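Local coordinates for protein peptidoglycan D,D-transpeptidase PbpA (Mycobacterium tuberculosis, PDB 3UN7) that probably cross-links the peptidoglycan of the mycobacterial cell wall as a membrane-bound, penicillin-binding D,D-transpeptidase, and so helps to regulate cell length, at residues D83-G88 with A348-T353; P52-P57 with R112-G117; A325-G330 with K369-M374; A120-C125 with V147-Y152; A399-D404 with V431-D436. One frame throughout, in Å; residues are numbered along the deposited sequence.

Contact 1: D83-G88 with A348-T353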
# COMPACT_ATOMS: atom_id res chain seq x y z
N ASP A 83 -6.37 -15.69 -25.20
CA ASP A 83 -5.04 -16.15 -24.82
C ASP A 83 -4.66 -17.42 -25.58
O ASP A 83 -5.48 -18.32 -25.74
CB ASP A 83 -4.97 -16.42 -23.31
CG ASP A 83 -3.54 -16.52 -22.81
OD1 ASP A 83 -3.04 -15.53 -22.23
OD2 ASP A 83 -2.91 -17.57 -23.00
N ARG A 84 -3.41 -17.45 -26.06
CA ARG A 84 -2.85 -18.58 -26.82
C ARG A 84 -2.99 -19.90 -26.07
O ARG A 84 -3.25 -20.95 -26.67
CB ARG A 84 -1.36 -18.33 -27.12
CG ARG A 84 -1.09 -17.14 -28.02
CD ARG A 84 0.37 -17.05 -28.48
NE ARG A 84 0.44 -16.14 -29.62
CZ ARG A 84 0.67 -16.51 -30.88
NH1 ARG A 84 0.92 -17.77 -31.18
NH2 ARG A 84 0.67 -15.59 -31.82
N ARG A 85 -2.82 -19.84 -24.75
CA ARG A 85 -2.92 -21.02 -23.89
C ARG A 85 -4.32 -21.63 -23.89
O ARG A 85 -4.49 -22.82 -23.57
CB ARG A 85 -2.44 -20.68 -22.48
CG ARG A 85 -0.93 -20.37 -22.42
CD ARG A 85 -0.50 -19.65 -21.15
NE ARG A 85 -1.12 -18.34 -21.01
CZ ARG A 85 -0.84 -17.48 -20.03
NH1 ARG A 85 0.05 -17.77 -19.09
NH2 ARG A 85 -1.47 -16.31 -19.99
N LEU A 86 -5.31 -20.82 -24.28
CA LEU A 86 -6.72 -21.19 -24.25
C LEU A 86 -7.27 -21.55 -25.60
O LEU A 86 -8.32 -22.19 -25.70
CB LEU A 86 -7.56 -20.02 -23.73
CG LEU A 86 -7.51 -19.75 -22.24
CD1 LEU A 86 -8.20 -18.42 -21.93
CD2 LEU A 86 -8.16 -20.91 -21.50
N PHE A 87 -6.57 -21.15 -26.66
CA PHE A 87 -7.15 -21.24 -28.00
C PHE A 87 -7.45 -22.66 -28.50
O PHE A 87 -8.19 -22.82 -29.48
CB PHE A 87 -6.35 -20.42 -29.01
CG PHE A 87 -7.22 -19.64 -29.94
CD1 PHE A 87 -7.37 -20.03 -31.27
CD2 PHE A 87 -7.94 -18.54 -29.47
CE1 PHE A 87 -8.20 -19.32 -32.12
CE2 PHE A 87 -8.77 -17.82 -30.32
CZ PHE A 87 -8.90 -18.21 -31.65
N GLY A 88 -6.91 -23.67 -27.83
CA GLY A 88 -7.32 -25.06 -28.08
C GLY A 88 -8.75 -25.30 -27.64
O GLY A 88 -9.51 -26.03 -28.29
N ALA A 348 -9.34 -25.97 -15.55
CA ALA A 348 -8.01 -26.58 -15.63
C ALA A 348 -6.95 -25.49 -15.49
O ALA A 348 -7.14 -24.36 -15.95
CB ALA A 348 -7.85 -27.31 -16.93
N ASN A 349 -5.84 -25.85 -14.85
CA ASN A 349 -4.75 -24.91 -14.60
C ASN A 349 -4.07 -24.45 -15.90
O ASN A 349 -3.80 -25.26 -16.80
CB ASN A 349 -3.75 -25.57 -13.66
CG ASN A 349 -2.59 -24.68 -13.32
OD1 ASN A 349 -2.76 -23.62 -12.72
ND2 ASN A 349 -1.40 -25.13 -13.68
N ILE A 350 -3.82 -23.14 -16.01
CA ILE A 350 -3.08 -22.57 -17.15
C ILE A 350 -1.73 -22.08 -16.65
O ILE A 350 -0.69 -22.40 -17.24
CB ILE A 350 -3.88 -21.42 -17.84
CG1 ILE A 350 -4.80 -21.94 -18.95
CG2 ILE A 350 -2.95 -20.43 -18.52
CD1 ILE A 350 -5.58 -23.19 -18.65
N SER A 351 -1.76 -21.33 -15.55
CA SER A 351 -0.57 -20.80 -14.91
C SER A 351 -0.78 -20.68 -13.40
O SER A 351 -1.89 -20.37 -12.96
CB SER A 351 -0.25 -19.42 -15.48
OG SER A 351 1.06 -19.05 -15.13
N THR A 352 0.27 -20.93 -12.63
CA THR A 352 0.28 -20.70 -11.18
C THR A 352 1.48 -19.80 -10.83
O THR A 352 2.61 -20.10 -11.22
CB THR A 352 0.43 -22.02 -10.39
OG1 THR A 352 -0.58 -22.95 -10.78
CG2 THR A 352 0.36 -21.78 -8.89
N THR A 353 1.23 -18.71 -10.13
CA THR A 353 2.31 -17.80 -9.78
C THR A 353 3.23 -18.45 -8.75
O THR A 353 2.76 -19.08 -7.81
CB THR A 353 1.76 -16.46 -9.27
OG1 THR A 353 0.81 -15.96 -10.22
CG2 THR A 353 2.88 -15.45 -9.09

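Contact 2: P52-P57 with R112-G117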
# COMPACT_ATOMS: atom_id res chain seq x y z
N PRO A 52 -19.01 -3.75 -5.69
CA PRO A 52 -18.28 -3.00 -6.71
C PRO A 52 -17.26 -1.98 -6.17
O PRO A 52 -16.11 -2.00 -6.61
CB PRO A 52 -19.38 -2.30 -7.51
CG PRO A 52 -20.56 -2.22 -6.58
CD PRO A 52 -20.43 -3.35 -5.60
N GLU A 53 -17.65 -1.13 -5.22
CA GLU A 53 -16.73 -0.09 -4.72
C GLU A 53 -15.54 -0.71 -3.99
O GLU A 53 -14.38 -0.28 -4.15
CB GLU A 53 -17.45 0.94 -3.83
CG GLU A 53 -18.55 1.72 -4.54
CD GLU A 53 -19.05 2.92 -3.75
OE1 GLU A 53 -18.50 3.23 -2.67
OE2 GLU A 53 -20.02 3.57 -4.21
N VAL A 54 -15.83 -1.73 -3.19
CA VAL A 54 -14.81 -2.41 -2.40
C VAL A 54 -13.68 -2.97 -3.28
O VAL A 54 -12.51 -2.73 -2.97
CB VAL A 54 -15.39 -3.54 -1.54
CG1 VAL A 54 -14.27 -4.27 -0.81
CG2 VAL A 54 -16.41 -2.98 -0.55
N TYR A 55 -14.04 -3.68 -4.35
CA TYR A 55 -13.02 -4.34 -5.21
C TYR A 55 -12.65 -3.60 -6.49
O TYR A 55 -11.88 -4.11 -7.29
CB TYR A 55 -13.43 -5.79 -5.54
CG TYR A 55 -13.51 -6.65 -4.31
CD1 TYR A 55 -14.71 -6.79 -3.62
CD2 TYR A 55 -12.38 -7.30 -3.81
CE1 TYR A 55 -14.81 -7.58 -2.46
CE2 TYR A 55 -12.46 -8.11 -2.66
CZ TYR A 55 -13.68 -8.22 -1.99
OH TYR A 55 -13.78 -8.96 -0.86
N ALA A 56 -13.19 -2.40 -6.70
CA ALA A 56 -12.83 -1.61 -7.89
C ALA A 56 -11.31 -1.48 -8.13
O ALA A 56 -10.86 -1.60 -9.26
CB ALA A 56 -13.49 -0.24 -7.86
N PRO A 57 -10.50 -1.23 -7.07
CA PRO A 57 -9.05 -1.16 -7.27
C PRO A 57 -8.43 -2.47 -7.79
O PRO A 57 -7.34 -2.44 -8.36
CB PRO A 57 -8.54 -0.86 -5.85
CG PRO A 57 -9.66 -0.11 -5.22
CD PRO A 57 -10.85 -0.92 -5.68
N ARG A 112 -12.19 -11.24 3.37
CA ARG A 112 -12.32 -10.82 4.78
C ARG A 112 -11.41 -9.64 5.07
O ARG A 112 -11.81 -8.68 5.73
CB ARG A 112 -11.97 -11.96 5.73
CG ARG A 112 -12.87 -13.17 5.60
CD ARG A 112 -12.58 -14.21 6.67
NE ARG A 112 -13.52 -14.12 7.78
CZ ARG A 112 -14.30 -15.12 8.21
NH1 ARG A 112 -14.25 -16.31 7.63
NH2 ARG A 112 -15.13 -14.92 9.23
N ILE A 113 -10.18 -9.69 4.56
CA ILE A 113 -9.22 -8.62 4.81
C ILE A 113 -9.61 -7.36 4.01
O ILE A 113 -9.68 -6.28 4.57
CB ILE A 113 -7.77 -9.07 4.52
CG1 ILE A 113 -7.47 -10.36 5.31
CG2 ILE A 113 -6.74 -7.97 4.91
CD1 ILE A 113 -6.08 -10.94 5.02
N GLN A 114 -9.88 -7.53 2.72
CA GLN A 114 -10.31 -6.41 1.86
C GLN A 114 -11.53 -5.68 2.47
O GLN A 114 -11.55 -4.45 2.54
CB GLN A 114 -10.65 -6.93 0.46
CG GLN A 114 -11.03 -5.83 -0.52
CD GLN A 114 -9.84 -5.29 -1.28
OE1 GLN A 114 -8.72 -5.74 -1.07
NE2 GLN A 114 -10.07 -4.32 -2.17
N GLN A 115 -12.54 -6.46 2.88
CA GLN A 115 -13.76 -5.93 3.47
C GLN A 115 -13.49 -5.19 4.78
O GLN A 115 -14.03 -4.11 4.98
CB GLN A 115 -14.82 -7.03 3.68
CG GLN A 115 -16.24 -6.51 3.97
CD GLN A 115 -16.87 -5.81 2.77
OE1 GLN A 115 -16.87 -6.36 1.67
NE2 GLN A 115 -17.37 -4.58 2.97
N ALA A 116 -12.61 -5.75 5.63
CA ALA A 116 -12.24 -5.06 6.87
C ALA A 116 -11.53 -3.74 6.61
O ALA A 116 -11.80 -2.75 7.28
CB ALA A 116 -11.38 -5.96 7.75
N GLY A 117 -10.62 -3.72 5.64
CA GLY A 117 -9.91 -2.48 5.31
C GLY A 117 -10.89 -1.44 4.80
O GLY A 117 -10.89 -0.29 5.26
O HOH W 1 -15.89 -8.66 0.65

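Contact 3: A325-G330 with K369-M374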
# COMPACT_ATOMS: atom_id res chain seq x y z
N ALA A 325 6.71 -5.39 5.18
CA ALA A 325 6.76 -6.82 4.79
C ALA A 325 8.20 -7.34 4.71
O ALA A 325 8.50 -8.45 5.12
CB ALA A 325 6.06 -7.02 3.45
N THR A 326 9.08 -6.52 4.16
CA THR A 326 10.51 -6.83 4.08
C THR A 326 11.15 -7.06 5.46
O THR A 326 11.82 -8.07 5.68
CB THR A 326 11.26 -5.72 3.27
OG1 THR A 326 10.74 -5.73 1.93
CG2 THR A 326 12.77 -5.96 3.21
N ILE A 327 10.94 -6.13 6.39
CA ILE A 327 11.40 -6.28 7.77
C ILE A 327 10.79 -7.56 8.36
O ILE A 327 11.51 -8.39 8.89
CB ILE A 327 11.08 -5.02 8.60
CG1 ILE A 327 11.89 -3.83 8.05
CG2 ILE A 327 11.45 -5.20 10.08
CD1 ILE A 327 11.30 -2.46 8.40
N ALA A 328 9.47 -7.72 8.19
CA ALA A 328 8.74 -8.89 8.68
C ALA A 328 9.34 -10.21 8.20
O ALA A 328 9.39 -11.20 8.94
CB ALA A 328 7.27 -8.79 8.25
N ASN A 329 9.78 -10.22 6.95
CA ASN A 329 10.39 -11.40 6.34
C ASN A 329 11.93 -11.47 6.50
O ASN A 329 12.64 -11.95 5.61
CB ASN A 329 9.99 -11.44 4.86
CG ASN A 329 10.27 -12.77 4.20
OD1 ASN A 329 9.93 -13.83 4.74
ND2 ASN A 329 10.86 -12.72 3.02
N GLY A 330 12.46 -10.96 7.61
CA GLY A 330 13.90 -11.08 7.90
C GLY A 330 14.83 -10.31 6.97
O GLY A 330 16.02 -10.64 6.88
N LYS A 369 16.57 -5.95 14.60
CA LYS A 369 16.68 -4.75 15.41
C LYS A 369 15.51 -3.84 15.08
O LYS A 369 14.86 -3.33 15.97
CB LYS A 369 18.03 -4.03 15.20
CG LYS A 369 19.21 -4.65 15.95
CD LYS A 369 20.54 -3.95 15.59
CE LYS A 369 21.68 -4.39 16.51
NZ LYS A 369 21.97 -5.86 16.46
N LEU A 370 15.19 -3.69 13.79
CA LEU A 370 14.08 -2.84 13.36
C LEU A 370 12.75 -3.37 13.88
O LEU A 370 11.90 -2.60 14.31
CB LEU A 370 14.06 -2.72 11.83
CG LEU A 370 15.20 -1.92 11.19
CD1 LEU A 370 15.27 -2.23 9.70
CD2 LEU A 370 15.06 -0.43 11.43
N THR A 371 12.60 -4.69 13.87
CA THR A 371 11.42 -5.35 14.42
C THR A 371 11.20 -5.00 15.90
O THR A 371 10.09 -4.64 16.31
CB THR A 371 11.53 -6.87 14.24
OG1 THR A 371 11.60 -7.18 12.84
CG2 THR A 371 10.32 -7.56 14.83
N GLU A 372 12.27 -5.09 16.68
CA GLU A 372 12.26 -4.77 18.11
C GLU A 372 11.90 -3.29 18.33
O GLU A 372 11.11 -2.96 19.22
CB GLU A 372 13.64 -5.10 18.68
CG GLU A 372 14.02 -4.50 20.02
CD GLU A 372 15.54 -4.33 20.15
OE1 GLU A 372 15.97 -3.30 20.74
OE2 GLU A 372 16.29 -5.22 19.65
N LEU A 373 12.46 -2.41 17.51
CA LEU A 373 12.15 -0.99 17.58
C LEU A 373 10.67 -0.73 17.30
O LEU A 373 10.02 0.05 17.98
CB LEU A 373 13.04 -0.21 16.59
CG LEU A 373 14.52 -0.10 16.97
CD1 LEU A 373 15.33 0.72 15.97
CD2 LEU A 373 14.66 0.51 18.34
N MET A 374 10.16 -1.43 16.29
CA MET A 374 8.77 -1.31 15.88
C MET A 374 7.80 -1.96 16.86
O MET A 374 6.69 -1.46 17.06
CB MET A 374 8.61 -1.86 14.45
CG MET A 374 9.23 -0.95 13.41
SD MET A 374 9.17 -1.64 11.74
CE MET A 374 7.42 -1.51 11.35

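Contact 4: A120-C125 with V147-Y152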
# COMPACT_ATOMS: atom_id res chain seq x y z
N ALA A 120 -13.25 -0.29 7.63
CA ALA A 120 -12.52 0.58 8.55
C ALA A 120 -12.27 1.97 7.94
O ALA A 120 -12.41 2.98 8.64
CB ALA A 120 -11.21 -0.05 8.97
N MET A 121 -11.94 2.02 6.66
CA MET A 121 -11.76 3.29 5.95
C MET A 121 -13.07 4.07 5.85
O MET A 121 -13.07 5.30 5.93
CB MET A 121 -11.17 3.06 4.56
CG MET A 121 -9.67 2.70 4.55
SD MET A 121 -8.60 4.03 5.19
CE MET A 121 -8.56 5.11 3.77
N GLN A 122 -14.19 3.37 5.68
CA GLN A 122 -15.48 4.05 5.56
C GLN A 122 -15.98 4.67 6.88
O GLN A 122 -16.76 5.62 6.85
CB GLN A 122 -16.55 3.11 4.96
CG GLN A 122 -16.17 2.62 3.55
CD GLN A 122 -15.53 3.72 2.74
OE1 GLN A 122 -16.16 4.74 2.44
NE2 GLN A 122 -14.25 3.55 2.40
N GLN A 123 -15.51 4.15 8.00
CA GLN A 123 -15.96 4.58 9.33
C GLN A 123 -14.89 5.29 10.16
O GLN A 123 -15.18 5.84 11.23
CB GLN A 123 -16.51 3.37 10.09
CG GLN A 123 -17.73 2.76 9.42
CD GLN A 123 -17.72 1.23 9.40
OE1 GLN A 123 -17.67 0.58 10.46
NE2 GLN A 123 -17.78 0.65 8.19
N GLY A 124 -13.66 5.31 9.65
CA GLY A 124 -12.50 5.67 10.45
C GLY A 124 -12.15 7.14 10.59
O GLY A 124 -11.22 7.48 11.32
N CYS A 125 -12.86 8.01 9.89
CA CYS A 125 -12.58 9.44 10.01
C CYS A 125 -13.82 10.22 10.47
O CYS A 125 -14.15 11.27 9.91
CB CYS A 125 -12.07 10.00 8.68
SG CYS A 125 -10.46 9.36 8.13
N VAL A 147 -6.97 -1.65 -1.03
CA VAL A 147 -8.14 -0.81 -0.78
C VAL A 147 -7.84 0.64 -1.12
O VAL A 147 -6.78 1.15 -0.78
CB VAL A 147 -8.63 -0.93 0.68
CG1 VAL A 147 -9.80 0.02 0.93
CG2 VAL A 147 -9.06 -2.37 0.98
N SER A 148 -8.76 1.29 -1.82
CA SER A 148 -8.63 2.72 -2.12
C SER A 148 -9.96 3.39 -1.78
O SER A 148 -11.03 2.78 -1.95
CB SER A 148 -8.24 2.94 -3.59
OG SER A 148 -7.85 4.29 -3.81
N SER A 149 -9.91 4.62 -1.27
CA SER A 149 -11.10 5.32 -0.82
C SER A 149 -10.94 6.82 -1.11
O SER A 149 -9.86 7.37 -0.89
CB SER A 149 -11.33 5.05 0.67
OG SER A 149 -12.52 5.63 1.16
N PRO A 150 -11.97 7.48 -1.67
CA PRO A 150 -13.27 6.95 -2.09
C PRO A 150 -13.07 6.01 -3.28
O PRO A 150 -12.01 6.03 -3.89
CB PRO A 150 -14.06 8.20 -2.52
CG PRO A 150 -12.99 9.20 -2.91
CD PRO A 150 -11.87 8.93 -1.93
N SER A 151 -14.07 5.18 -3.57
CA SER A 151 -14.01 4.31 -4.74
C SER A 151 -15.23 4.63 -5.61
O SER A 151 -15.91 5.62 -5.38
CB SER A 151 -13.97 2.85 -4.32
OG SER A 151 -13.59 2.01 -5.39
N TYR A 152 -15.49 3.80 -6.61
CA TYR A 152 -16.57 4.04 -7.56
C TYR A 152 -17.21 2.70 -7.90
O TYR A 152 -16.68 1.65 -7.56
CB TYR A 152 -16.02 4.69 -8.84
CG TYR A 152 -15.17 3.76 -9.65
CD1 TYR A 152 -15.71 3.08 -10.76
CD2 TYR A 152 -13.85 3.50 -9.30
CE1 TYR A 152 -14.94 2.19 -11.49
CE2 TYR A 152 -13.07 2.62 -10.03
CZ TYR A 152 -13.63 1.96 -11.12
OH TYR A 152 -12.85 1.09 -11.85

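Contact 5: A399-D404 with V431-D436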
# COMPACT_ATOMS: atom_id res chain seq x y z
N ALA A 399 2.52 13.05 7.80
CA ALA A 399 3.27 13.52 6.66
C ALA A 399 2.65 14.81 6.13
O ALA A 399 1.51 14.81 5.68
CB ALA A 399 3.29 12.46 5.57
N GLU A 400 3.41 15.91 6.22
CA GLU A 400 3.04 17.17 5.59
C GLU A 400 3.03 17.03 4.07
O GLU A 400 3.75 16.19 3.53
CB GLU A 400 4.00 18.29 6.01
CG GLU A 400 3.99 18.57 7.50
CD GLU A 400 4.63 19.91 7.88
OE1 GLU A 400 5.31 20.54 7.02
OE2 GLU A 400 4.42 20.35 9.03
N HIS A 401 2.23 17.84 3.38
CA HIS A 401 2.08 17.71 1.93
C HIS A 401 1.60 19.01 1.27
O HIS A 401 1.10 19.91 1.94
CB HIS A 401 1.09 16.57 1.57
CG HIS A 401 -0.25 16.73 2.20
ND1 HIS A 401 -1.35 17.20 1.52
CD2 HIS A 401 -0.68 16.49 3.47
CE1 HIS A 401 -2.39 17.24 2.33
NE2 HIS A 401 -2.01 16.82 3.52
N GLY A 402 1.73 19.07 -0.05
CA GLY A 402 1.18 20.17 -0.84
C GLY A 402 2.10 21.37 -0.86
O GLY A 402 3.27 21.28 -0.48
N THR A 403 1.55 22.50 -1.30
CA THR A 403 2.31 23.74 -1.47
C THR A 403 2.26 24.61 -0.21
O THR A 403 3.02 25.59 -0.09
CB THR A 403 1.78 24.54 -2.67
OG1 THR A 403 0.38 24.77 -2.52
CG2 THR A 403 2.01 23.77 -3.97
N ASP A 404 1.37 24.26 0.72
CA ASP A 404 1.29 24.92 2.03
C ASP A 404 1.26 23.88 3.17
O ASP A 404 0.25 23.75 3.87
CB ASP A 404 0.05 25.83 2.07
CG ASP A 404 -0.02 26.68 3.33
OD1 ASP A 404 1.04 26.99 3.93
OD2 ASP A 404 -1.15 27.05 3.73
N VAL A 431 -4.21 7.57 5.58
CA VAL A 431 -5.40 8.40 5.68
C VAL A 431 -5.01 9.81 5.28
O VAL A 431 -4.30 10.51 6.03
CB VAL A 431 -6.00 8.44 7.12
CG1 VAL A 431 -7.20 9.35 7.15
CG2 VAL A 431 -6.39 7.03 7.59
N GLU A 432 -5.46 10.22 4.10
CA GLU A 432 -5.17 11.57 3.60
C GLU A 432 -5.82 12.62 4.51
O GLU A 432 -7.00 12.52 4.86
CB GLU A 432 -5.67 11.72 2.16
CG GLU A 432 -4.94 10.81 1.18
CD GLU A 432 -5.18 11.18 -0.27
OE1 GLU A 432 -5.24 12.39 -0.58
OE2 GLU A 432 -5.29 10.25 -1.09
N ASN A 433 -5.02 13.61 4.90
CA ASN A 433 -5.43 14.69 5.80
C ASN A 433 -5.95 14.17 7.16
O ASN A 433 -6.73 14.84 7.82
CB ASN A 433 -6.47 15.60 5.12
CG ASN A 433 -5.86 16.44 4.00
OD1 ASN A 433 -5.17 15.92 3.14
ND2 ASN A 433 -6.11 17.75 4.02
N GLY A 434 -5.50 12.99 7.55
CA GLY A 434 -6.03 12.30 8.72
C GLY A 434 -5.25 12.61 9.99
O GLY A 434 -5.61 12.11 11.07
N ALA A 435 -4.21 13.42 9.86
CA ALA A 435 -3.37 13.77 11.01
C ALA A 435 -4.10 14.41 12.18
O ALA A 435 -5.01 15.23 12.02
CB ALA A 435 -2.18 14.62 10.60
N ASP A 436 -3.61 14.01 13.35
CA ASP A 436 -4.00 14.32 14.72
C ASP A 436 -3.26 15.57 15.21
O ASP A 436 -2.20 15.90 14.67
CB ASP A 436 -3.41 13.15 15.51
CG ASP A 436 -4.27 12.68 16.59
OD1 ASP A 436 -4.75 11.53 16.43
OD2 ASP A 436 -4.42 13.40 17.60

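Contact 1: D83-G88 with A348-T353
A bend at chi3 (-63°) folds R85 along its own turn and lays its CD and guanidinium against the CG2 methyl of I350, the branch that stands opposite the backbone N. I350 CG2 is 3.7 Å from R85 CD and sits 3.6 Å above the R85 guanidinium plane, offset toward the rim. A beta-branched aliphatic residue suits the place: it packs on one face of a charged group whose N-H bonds stay in the plane. Two of those N-H groups, on NE and NH2, go to D83. R85 NE reaches D83 OD2 at 2.8 Å and R85 NH2 reaches D83 OD1 at 2.8 Å, a side-on salt bridge that fixes the guanidinium's rotation. D83 OD2 also accepts from R85 N at 2.9 Å, forming an Asx turn before helix 87-96, so this oxygen is gripped on both its syn and anti sides. Across the contact, I350 and S351 both face L342 in a classic beta bulge on strand 349-352, outermost in the mixed sheet. The chain turns a corner there, and S351 CB comes obliquely to R85 NH1 at 4.0 Å. L86 CD2 meets I350 CG1 at 4.3 Å, while L86 packs on I78 and P345.

Contact 2: P52-P57 with R112-G117
V54 and Q114 are joined by the one direct hydrogen bond between the two segments: Q114 NE2 donates to V54 O at 3.0 Å, with an N-H...O angle of 158°. The acceptor lies in the amide plane of Q114, but the donor stands above the carbonyl plane of V54 rather than on a lone pair. A bend at chi2 (90°) turns the amide toward that carbonyl, and NE2 also bonds to L146 O, so two backbone oxygens hold the amide group. Glutamine suits a buried helix face here, because its flexible chain brings a donor to carbonyls while its methylenes pack.

The van der Waals part centres on those methylenes. Q114 CG lies 3.4 Å from Y55 CE2, approaching the ring obliquely, and 3.6 Å from V54 CG1. The Y55 ring and the Q114 amide plane are nearly parallel as these two side chains slide past each other in opposite directions. V54 CG1 lies over one face of the Y55 ring, toward its rim, while V54 CG2 is 4.0 Å from Q115 NE2, where V54 and Q115 cross at about a right angle.

A water forms the third link. It bonds to Y55 OH at 2.6 Å and donates to Q115 OE1 at 2.7 Å; N51 ND2 bonds to the same Q115 oxygen.

The short helix axes approach to 10.1 Å at 110°. Helix 52-59 is kinked at P57, whose N has no hydrogen to give, and E53 O pairs with S151 OG instead. Helix 111-123 in turn rests on strand 143-149, where A145 and V147 touch Q114.

Contact 3: A325-G330 with K369-M374
I327 points at the neighbouring helix and its two branches divide the contact between L370, T371 and M374. The I327 CG2 methyl, set beside the carbonyl carbon by chi1, reaches T371 OG1 at 3.4 Å and L370 CB at 4.0 Å. The longer arm leaves at roughly a right angle to it: I327 CD1 ends 4.0 Å from M374 SD and 4.2 Å from L370 CD1. I327 and L370 cross at about a right angle, whereas I327 and T371 slide past each other in opposite directions. M374 comes in obliquely: its CG lies beside the backbone N (chi1 -72°) and an extended chi2 carries SD to the isoleucine tip, the chi3 bend only turning CE. A branched residue thus touches positions one turn apart. The T371 hydroxyl can face a methyl because it is bonded to A367 O, one turn back in its own helix. The M374 side chain is about 11 Å from that of S193, by similarity the acylated serine. Helix 317-328 stops just beyond I327 in a Schellman motif at G330. F417 of strand 411-418 touches I327, T371 and M374; V197 and A201 of helix 196-205 pack on I327 and L370 respectively, and F249 of helix 245-251 on M374.

Contact 4: A120-C125 with V147-Y152
Q122 reaches from the last part of helix 111-123 to the hydroxyl of S149, and each part of its chain has a share in getting there. CB starts along the flank of the helix rather than at the strand. CG is placed beside the backbone N, and the chain then bends at chi2 (-39°), which brings the amide round. Q122 CD comes within 3.9 Å of S149 OG, and Q122 OE1 stays at 4.0 Å from S149 OG. Q122 NE2 does the work, donating to S149 OG at 3.0 Å with an N-H...O angle of 168°, the hydroxyl oxygen lying in the amide plane. Q122 NE2 is also 3.7 Å from S149 CB.

Serine fits this spot because a hydroxyl can accept and donate at once. S149 OG accepts the hydrogen bond from Q122 NE2 and is also hydrogen-bonded to C129 O, a carbonyl that can only accept, so a buried oxygen is satisfied on both counts. Beside it M121, bent at both chi2 and chi3, brings M121 CE to S149 CB at 4.2 Å, giving the strand an apolar neighbour; M121 also packs on V133 of strand 131-136. C129 also ties this part of the chain through its disulfide to C125 and a backbone bond to M121.

Strand 143-149 pairs with strand 131-136 at one side of the five-stranded antiparallel sheet, and helix 111-123 packs on these two strands. A helix laid against this sheet is typical of the penicillin-binding transpeptidase domain, which shares its fold with the serine beta-lactamases.

Contact 5: A399-D404 with V431-D436
H401 and N433 meet through the amide oxygen of one and the outer end of the other's ring: N433 OD1 lies 3.2 Å from H401 CE1 and 3.3 Å from H401 NE2. The approach is oblique to the imidazole, the side chains cross at about a right angle, and the ring and amide planes are 61° apart. The NE2 pair is ruled out as a hydrogen bond by its poor angle; H401 NE2 is instead bonded to P409 O.

One step out, H401 is held by stacking on the ring of H411, with its CG set between backbone N and carbonyl carbon (chi1 56°). N433 owes its place to a type II turn from V431 to G434, closed by G434 N to V431 O at 3.1 Å. Asparagine suits the third position, where phi is positive (58°), and glycine, with no side chain, fits the fourth, close against V431 CG1. H411 ND1 also bonds to N433 N, so this histidine steadies both partners.

Further out, the first loop follows strand 393-399, the strand with the family's KTG motif. The second leads from strand 425-431 to helix 446-458 and is probably the beta5-alpha11 loop linked to active-site dynamics.

Chemically the contact is weakly polar: an electron-rich amide oxygen rests near the electron-poor CE1 carbon, which is consistent with mild electrostatic attraction between surface loops rather than a firm lock.

How the contacts relate
Contacts 2, 3 and 4 are buried, contact 1 is partly so, and contact 5 lies at the surface. Contacts 2 and 4 share helix 111-123 and touch where 52-57 meets 147-152; both set glutamine amides among buried polar atoms. Contact 3, on the opposite side of the chain's centre from contact 4, relies on apolar packing between helices. Contact 1 stands apart, some 45 Å between centres from contact 5, and joins the dimerisation part of the sequence to the transpeptidase part by packing I350 on an arginine whose salt bridge is internal to 83-88. Contact 5 touches contact 4 through C125 SG and V431 CG1, yet its loops meet by a single weakly polar approach.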